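PDB 4GNX: putative uncharacterized protein from Ustilago maydis, which binds single-stranded DNA as part of replication protein A, through a chain built of successive OB-fold domains. Local coordinates for residues C[117-122]-C[135-140]; C[197-202]-C[222-227]. All blocks are in the same frame, centred on the assembly; numbering follows the deposited sequence.

Contact 1 (C[117-122]-C[135-140]). Unlike the reference sequence in segment 135-140: Q135 (reference Thr).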
ATOM      1  N   VAL C 117      12.149  25.477  13.367  1.00 82.36           N
ATOM      2  CA  VAL C 117      11.415  24.222  13.368  1.00 79.40           C
ATOM      3  C   VAL C 117      10.419  24.147  14.526  1.00 84.88           C
ATOM      4  O   VAL C 117      10.788  24.280  15.704  1.00 89.67           O
ATOM      5  CB  VAL C 117      12.362  23.011  13.370  1.00 76.32           C
ATOM      6  CG1 VAL C 117      12.842  22.729  11.958  1.00 69.80           C
ATOM      7  CG2 VAL C 117      13.543  23.244  14.305  1.00 79.66           C
ATOM      8  N   LYS C 118       9.151  23.961  14.172  1.00 84.24           N
ATOM      9  CA  LYS C 118       8.100  23.829  15.168  1.00 90.12           C
ATOM     10  C   LYS C 118       7.861  22.397  15.543  1.00 89.18           C
ATOM     11  O   LYS C 118       8.045  21.488  14.746  1.00 86.79           O
ATOM     12  CB  LYS C 118       6.795  24.419  14.658  1.00 92.91           C
ATOM     13  CG  LYS C 118       6.707  25.916  14.848  1.00 97.98           C
ATOM     14  CD  LYS C 118       5.281  26.401  14.687  1.00101.96           C
ATOM     15  CE  LYS C 118       5.083  27.714  15.430  1.00108.19           C
ATOM     16  NZ  LYS C 118       3.646  28.022  15.670  1.00111.97           N
ATOM     17  N   TYR C 119       7.385  22.201  16.750  1.00 90.61           N
ATOM     18  CA  TYR C 119       7.234  20.864  17.234  1.00 86.78           C
ATOM     19  C   TYR C 119       5.806  20.632  17.659  1.00 87.31           C
ATOM     20  O   TYR C 119       5.193  21.487  18.298  1.00 90.62           O
ATOM     21  CB  TYR C 119       8.211  20.626  18.380  1.00 86.10           C
ATOM     22  CG  TYR C 119       9.663  20.503  17.940  1.00 85.36           C
ATOM     23  CD1 TYR C 119      10.470  21.637  17.757  1.00 88.15           C
ATOM     24  CD2 TYR C 119      10.230  19.250  17.706  1.00 82.35           C
ATOM     25  CE1 TYR C 119      11.800  21.517  17.356  1.00 87.56           C
ATOM     26  CE2 TYR C 119      11.553  19.123  17.309  1.00 81.90           C
ATOM     27  CZ  TYR C 119      12.335  20.254  17.131  1.00 84.18           C
ATOM     28  OH  TYR C 119      13.646  20.111  16.734  1.00 83.51           O
ATOM     29  N   GLU C 120       5.268  19.488  17.258  1.00 84.38           N
ATOM     30  CA  GLU C 120       3.979  19.032  17.755  1.00 85.05           C
ATOM     31  C   GLU C 120       4.206  17.740  18.520  1.00 81.53           C
ATOM     32  O   GLU C 120       4.131  16.632  17.971  1.00 79.29           O
ATOM     33  CB  GLU C 120       2.968  18.855  16.621  1.00 86.77           C
ATOM     34  CG  GLU C 120       2.237  20.134  16.227  1.00 92.22           C
ATOM     35  CD  GLU C 120       2.891  20.894  15.075  1.00 93.59           C
ATOM     36  OE1 GLU C 120       4.140  20.896  14.974  1.00 92.28           O
ATOM     37  OE2 GLU C 120       2.149  21.507  14.270  1.00 96.48           O
ATOM     38  N   PHE C 121       4.504  17.901  19.802  1.00 81.22           N
ATOM     39  CA  PHE C 121       4.937  16.787  20.619  1.00 78.57           C
ATOM     40  C   PHE C 121       3.825  15.857  21.045  1.00 79.75           C
ATOM     41  O   PHE C 121       2.741  16.282  21.441  1.00 82.36           O
ATOM     42  CB  PHE C 121       5.690  17.274  21.844  1.00 78.44           C
ATOM     43  CG  PHE C 121       7.074  17.736  21.550  1.00 76.20           C
ATOM     44  CD1 PHE C 121       7.958  16.919  20.867  1.00 73.19           C
ATOM     45  CD2 PHE C 121       7.500  18.982  21.967  1.00 78.50           C
ATOM     46  CE1 PHE C 121       9.247  17.340  20.594  1.00 72.44           C
ATOM     47  CE2 PHE C 121       8.789  19.410  21.704  1.00 77.84           C
ATOM     48  CZ  PHE C 121       9.664  18.588  21.017  1.00 74.78           C
ATOM     49  N   VAL C 122       4.128  14.573  20.962  1.00 78.31           N
ATOM     50  CA  VAL C 122       3.265  13.529  21.467  1.00 79.82           C
ATOM     51  C   VAL C 122       3.954  12.962  22.706  1.00 79.78           C
ATOM     52  O   VAL C 122       5.120  12.544  22.639  1.00 76.86           O
ATOM     53  CB  VAL C 122       3.073  12.421  20.405  1.00 78.02           C
ATOM     54  CG1 VAL C 122       2.181  11.306  20.932  1.00 80.69           C
ATOM     55  CG2 VAL C 122       2.510  12.999  19.115  1.00 77.40           C
ATOM     56  N   GLN C 135       4.651   9.794  10.762  1.00 82.50           N
ATOM     57  CA  GLN C 135       5.527  10.847  11.283  1.00 81.05           C
ATOM     58  C   GLN C 135       4.965  11.377  12.580  1.00 78.88           C
ATOM     59  O   GLN C 135       3.753  11.542  12.705  1.00 79.36           O
ATOM     60  CB  GLN C 135       5.624  12.021  10.299  1.00 85.25           C
ATOM     61  CG  GLN C 135       5.578  11.645   8.828  1.00 90.31           C
ATOM     62  CD  GLN C 135       6.796  10.851   8.390  1.00 92.86           C
ATOM     63  OE1 GLN C 135       7.397  10.111   9.188  1.00 91.42           O
ATOM     64  NE2 GLN C 135       7.171  10.996   7.113  1.00 94.61           N
ATOM     65  N   CYS C 136       5.856  11.676  13.523  1.00 75.98           N
ATOM     66  CA  CYS C 136       5.465  12.125  14.850  1.00 75.77           C
ATOM     67  C   CYS C 136       6.623  12.852  15.541  1.00 72.93           C
ATOM     68  O   CYS C 136       7.785  12.614  15.210  1.00 71.40           O
ATOM     69  CB  CYS C 136       4.942  10.919  15.649  1.00 77.35           C
ATOM     70  SG  CYS C 136       5.579  10.674  17.314  1.00 80.75           S
ATOM     71  N   ASP C 137       6.301  13.753  16.469  1.00 72.59           N
ATOM     72  CA  ASP C 137       7.318  14.468  17.242  1.00 71.99           C
ATOM     73  C   ASP C 137       7.334  14.030  18.699  1.00 70.53           C
ATOM     74  O   ASP C 137       6.285  13.953  19.327  1.00 72.78           O
ATOM     75  CB  ASP C 137       7.070  15.970  17.185  1.00 76.07           C
ATOM     76  CG  ASP C 137       7.406  16.567  15.838  1.00 77.83           C
ATOM     77  OD1 ASP C 137       7.953  15.843  14.978  1.00 75.29           O
ATOM     78  OD2 ASP C 137       7.114  17.771  15.642  1.00 81.57           O
ATOM     79  N   VAL C 138       8.522  13.768  19.240  1.00 67.61           N
ATOM     80  CA  VAL C 138       8.655  13.283  20.620  1.00 67.50           C
ATOM     81  C   VAL C 138       9.803  13.958  21.365  1.00 67.58           C
ATOM     82  O   VAL C 138      10.906  14.071  20.836  1.00 65.55           O
ATOM     83  CB  VAL C 138       8.855  11.744  20.670  1.00 65.61           C
ATOM     84  CG1 VAL C 138       9.436  11.294  22.002  1.00 65.78           C
ATOM     85  CG2 VAL C 138       7.549  11.013  20.395  1.00 66.07           C
ATOM     86  N   ILE C 139       9.520  14.401  22.592  1.00 70.56           N
ATOM     87  CA  ILE C 139      10.553  14.832  23.545  1.00 72.22           C
ATOM     88  C   ILE C 139      10.536  13.984  24.835  1.00 74.01           C
ATOM     89  O   ILE C 139       9.485  13.483  25.252  1.00 75.76           O
ATOM     90  CB  ILE C 139      10.440  16.341  23.872  1.00 74.81           C
ATOM     91  CG1 ILE C 139      11.726  16.847  24.546  1.00 75.73           C
ATOM     92  CG2 ILE C 139       9.174  16.635  24.675  1.00 77.06           C
ATOM     93  CD1 ILE C 139      11.843  18.352  24.619  1.00 78.38           C
ATOM     94  N   GLY C 140      11.703  13.823  25.455  1.00 74.19           N
ATOM     95  CA  GLY C 140      11.824  13.065  26.700  1.00 74.70           C
ATOM     96  C   GLY C 140      13.253  12.946  27.187  1.00 74.24           C
ATOM     97  O   GLY C 140      14.196  13.337  26.491  1.00 73.18           O
TER
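Two hydrogen bonds fasten the extended linker 117-122 to D137, a residue of the first strand of the central OB fold. The amide N of E120 gives its hydrogen to D137 OD2 over 3.0 Å, almost straight at 165° and on the carboxylate's anti lone pair. Two residues on, the N of V122 binds D137 O at 2.8 Å, nearly along the C=O axis. One aspartate thus takes a bond from the linker at its side chain and another at its main chain, while the linker runs, end to end, roughly perpendicular to strand 135-140.

D137 is buried, and its charge is met from strand 198-207: K202 NZ forms a salt bridge with OD2, and the backbone N of G203 binds OD1. With E120 OE1 lying 4.4 Å from D137 OD2, the lysine would ease the repulsion between two acids and probably keep D137 ionised. The same lysine makes a cation-pi contact with Y119.

Packing beyond the polar pair rests on F121. Its CG stands anti to the carbonyl carbon (chi1 -75°), which lays the ring alongside the strand, with D137 O and V138 N at its edge. Y119 CB sits against one face and I139 against the other, so the ring is sandwiched between its own segment and the strand. Helix 229-242 adds E230, which touches both F121 and I139. On the I139 face the contact is CH-pi: I139 CB lies 3.8 Å from the F121 ring centroid, 18° off the normal and offset toward the rim.

Contact 2 (C[197-202]-C[222-227])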
ATOM      1  N   PRO C 197      20.403  13.421  29.481  1.00 94.33           N
ATOM      2  CA  PRO C 197      20.037  14.636  28.775  1.00 92.87           C
ATOM      3  C   PRO C 197      18.574  14.605  28.334  1.00 90.37           C
ATOM      4  O   PRO C 197      17.925  13.556  28.397  1.00 89.51           O
ATOM      5  CB  PRO C 197      20.951  14.599  27.553  1.00 90.75           C
ATOM      6  CG  PRO C 197      21.101  13.142  27.259  1.00 87.91           C
ATOM      7  CD  PRO C 197      21.070  12.447  28.592  1.00 90.78           C
ATOM      8  N   VAL C 198      18.057  15.750  27.907  1.00 89.59           N
ATOM      9  CA  VAL C 198      16.789  15.766  27.201  1.00 86.29           C
ATOM     10  C   VAL C 198      17.095  15.646  25.718  1.00 81.75           C
ATOM     11  O   VAL C 198      18.005  16.311  25.210  1.00 82.60           O
ATOM     12  CB  VAL C 198      15.970  17.046  27.475  1.00 88.95           C
ATOM     13  CG1 VAL C 198      14.618  16.965  26.778  1.00 87.20           C
ATOM     14  CG2 VAL C 198      15.779  17.251  28.971  1.00 91.64           C
ATOM     15  N   LEU C 199      16.345  14.782  25.039  1.00 77.47           N
ATOM     16  CA  LEU C 199      16.439  14.651  23.589  1.00 73.68           C
ATOM     17  C   LEU C 199      15.116  14.982  22.932  1.00 72.71           C
ATOM     18  O   LEU C 199      14.056  14.523  23.380  1.00 72.24           O
ATOM     19  CB  LEU C 199      16.851  13.244  23.199  1.00 70.69           C
ATOM     20  CG  LEU C 199      18.181  12.740  23.738  1.00 71.73           C
ATOM     21  CD1 LEU C 199      18.460  11.344  23.190  1.00 69.57           C
ATOM     22  CD2 LEU C 199      19.315  13.700  23.409  1.00 72.79           C
ATOM     23  N   ALA C 200      15.192  15.775  21.864  1.00 72.10           N
ATOM     24  CA  ALA C 200      14.010  16.251  21.146  1.00 71.36           C
ATOM     25  C   ALA C 200      14.010  15.742  19.706  1.00 68.91           C
ATOM     26  O   ALA C 200      14.964  15.959  18.960  1.00 69.57           O
ATOM     27  CB  ALA C 200      13.948  17.773  21.179  1.00 73.51           C
ATOM     28  N   PHE C 201      12.932  15.076  19.314  1.00 66.93           N
ATOM     29  CA  PHE C 201      12.860  14.465  17.997  1.00 65.06           C
ATOM     30  C   PHE C 201      11.801  15.071  17.081  1.00 66.25           C
ATOM     31  O   PHE C 201      10.636  15.233  17.479  1.00 67.48           O
ATOM     32  CB  PHE C 201      12.631  12.968  18.138  1.00 63.14           C
ATOM     33  CG  PHE C 201      13.808  12.234  18.700  1.00 62.98           C
ATOM     34  CD1 PHE C 201      13.990  12.123  20.074  1.00 63.81           C
ATOM     35  CD2 PHE C 201      14.748  11.654  17.856  1.00 62.56           C
ATOM     36  CE1 PHE C 201      15.084  11.448  20.598  1.00 63.49           C
ATOM     37  CE2 PHE C 201      15.841  10.973  18.379  1.00 62.71           C
ATOM     38  CZ  PHE C 201      16.011  10.874  19.753  1.00 62.55           C
ATOM     39  N   LYS C 202      12.222  15.410  15.858  1.00 66.08           N
ATOM     40  CA  LYS C 202      11.308  15.868  14.802  1.00 66.02           C
ATOM     41  C   LYS C 202      11.194  14.821  13.698  1.00 63.95           C
ATOM     42  O   LYS C 202      12.205  14.318  13.197  1.00 63.18           O
ATOM     43  CB  LYS C 202      11.740  17.226  14.226  1.00 67.46           C
ATOM     44  CG  LYS C 202      10.578  18.169  13.942  1.00 69.44           C
ATOM     45  CD  LYS C 202       9.998  17.969  12.554  1.00 69.36           C
ATOM     46  CE  LYS C 202       8.480  17.900  12.580  1.00 69.81           C
ATOM     47  NZ  LYS C 202       7.857  19.026  13.317  1.00 71.99           N
ATOM     48  N   MET C 222      17.294  15.078  15.745  1.00 71.06           N
ATOM     49  CA  MET C 222      17.365  15.080  17.209  1.00 73.85           C
ATOM     50  C   MET C 222      18.297  16.156  17.787  1.00 77.34           C
ATOM     51  O   MET C 222      19.378  16.421  17.250  1.00 78.74           O
ATOM     52  CB  MET C 222      17.719  13.698  17.765  1.00 73.68           C
ATOM     53  CG  MET C 222      19.106  13.205  17.400  1.00 76.18           C
ATOM     54  SD  MET C 222      19.997  12.531  18.818  1.00 79.09           S
ATOM     55  CE  MET C 222      19.419  10.843  18.853  1.00 74.91           C
ATOM     56  N   LEU C 223      17.864  16.768  18.884  1.00 79.44           N
ATOM     57  CA  LEU C 223      18.643  17.795  19.563  1.00 83.36           C
ATOM     58  C   LEU C 223      18.972  17.336  20.966  1.00 84.42           C
ATOM     59  O   LEU C 223      18.159  16.669  21.620  1.00 83.72           O
ATOM     60  CB  LEU C 223      17.856  19.099  19.631  1.00 86.61           C
ATOM     61  CG  LEU C 223      17.848  19.973  18.382  1.00 88.56           C
ATOM     62  CD1 LEU C 223      16.494  20.644  18.246  1.00 90.14           C
ATOM     63  CD2 LEU C 223      18.985  20.990  18.433  1.00 91.75           C
ATOM     64  N   ILE C 224      20.160  17.698  21.431  1.00 86.14           N
ATOM     65  CA  ILE C 224      20.594  17.305  22.763  1.00 87.42           C
ATOM     66  C   ILE C 224      20.558  18.501  23.711  1.00 90.92           C
ATOM     67  O   ILE C 224      21.395  19.401  23.622  1.00 95.25           O
ATOM     68  CB  ILE C 224      21.988  16.650  22.721  1.00 87.93           C
ATOM     69  CG1 ILE C 224      21.998  15.523  21.670  1.00 84.90           C
ATOM     70  CG2 ILE C 224      22.374  16.137  24.105  1.00 88.96           C
ATOM     71  CD1 ILE C 224      23.344  15.247  21.027  1.00 85.17           C
ATOM     72  N   ASN C 225      19.574  18.501  24.609  1.00 90.25           N
ATOM     73  CA  ASN C 225      19.363  19.597  25.555  1.00 94.20           C
ATOM     74  C   ASN C 225      19.163  20.944  24.857  1.00 95.68           C
ATOM     75  O   ASN C 225      19.961  21.864  25.027  1.00 97.74           O
ATOM     76  CB  ASN C 225      20.510  19.668  26.570  1.00 97.17           C
ATOM     77  CG  ASN C 225      20.744  18.347  27.273  1.00 96.08           C
ATOM     78  OD1 ASN C 225      19.851  17.817  27.937  1.00 96.03           O
ATOM     79  ND2 ASN C 225      21.952  17.809  27.135  1.00 95.45           N
ATOM     80  N   PRO C 226      18.094  21.058  24.059  1.00 95.57           N
ATOM     81  CA  PRO C 226      17.788  22.323  23.399  1.00 99.99           C
ATOM     82  C   PRO C 226      17.237  23.335  24.395  1.00105.57           C
ATOM     83  O   PRO C 226      16.612  22.950  25.385  1.00106.05           O
ATOM     84  CB  PRO C 226      16.699  21.942  22.402  1.00 96.79           C
ATOM     85  CG  PRO C 226      16.012  20.778  23.031  1.00 94.14           C
ATOM     86  CD  PRO C 226      17.068  20.033  23.798  1.00 93.06           C
ATOM     87  N   ASP C 227      17.465  24.615  24.133  1.00110.62           N
ATOM     88  CA  ASP C 227      16.985  25.648  25.035  1.00116.87           C
ATOM     89  C   ASP C 227      15.513  25.940  24.743  1.00117.15           C
ATOM     90  O   ASP C 227      15.160  26.990  24.200  1.00120.12           O
ATOM     91  CB  ASP C 227      17.852  26.904  24.935  1.00122.80           C
ATOM     92  CG  ASP C 227      18.234  27.457  26.301  1.00128.87           C
ATOM     93  OD1 ASP C 227      18.929  26.747  27.065  1.00128.47           O
ATOM     94  OD2 ASP C 227      17.850  28.605  26.606  1.00134.36           O
TER
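Strands 198-201 and 222-224 run antiparallel, their axes 4.6 Å apart at closest approach, as neighbours in the curled sheet of the central OB fold. A200 and L223 form the hydrogen-bonded pair, with L223 N to A200 O at 3.0 Å and the return bond from A200 N to L223 O. Past the strand end, N225 N still reaches V198 O. N225 also turns its side chain back (chi1 -54°), so that OD1 accepts from V198 N at 2.7 Å, the donor standing above the amide's carbonyl plane.

The non-hydrogen-bonded pairs carry the packing on one face. M222 and F201 lie side by side: M222 CB sits over a face of the ring, 3.4 Å from F201 CE2. M222 CG takes the crowded position between N and the carbonyl carbon (chi1 65°), and the bent chain brings CE back to F201 CZ, with SD in an oblique Met-aromatic contact. Next along, L199 CD2 meets I224 CG1 at 3.7 Å, and L165 of strand 159-168 touches L199, F201 and M222. A200 CB faces P226 CG on the other side. N225 thus prolongs the pairing of an apolar seam past the strand end, its main-chain N donating and its side-chain carbonyl taking the place of a backbone acceptor.

Both segments of contact 1 precede those of contact 2 in the sequence, and the centres of the two contacts lie about 10 Å apart. They share one sheet, since strands 135-152 and 198-207 are antiparallel neighbours in it; V138 O probably accepts a hydrogen bond from F201 N at 2.7 Å. Across the sheet the order is therefore 135-140, 197-202, 222-227, with Y119 of the linker reaching L223 of the last. Helix 229-242 touches side chains from both contacts. Contact 1 holds the linker that follows the preceding OB fold against the central one, and contact 2 continues the same sheet. The nearest atoms lie about 9 Å (contact 1) and about 11 Å (contact 2) from the bound DNA.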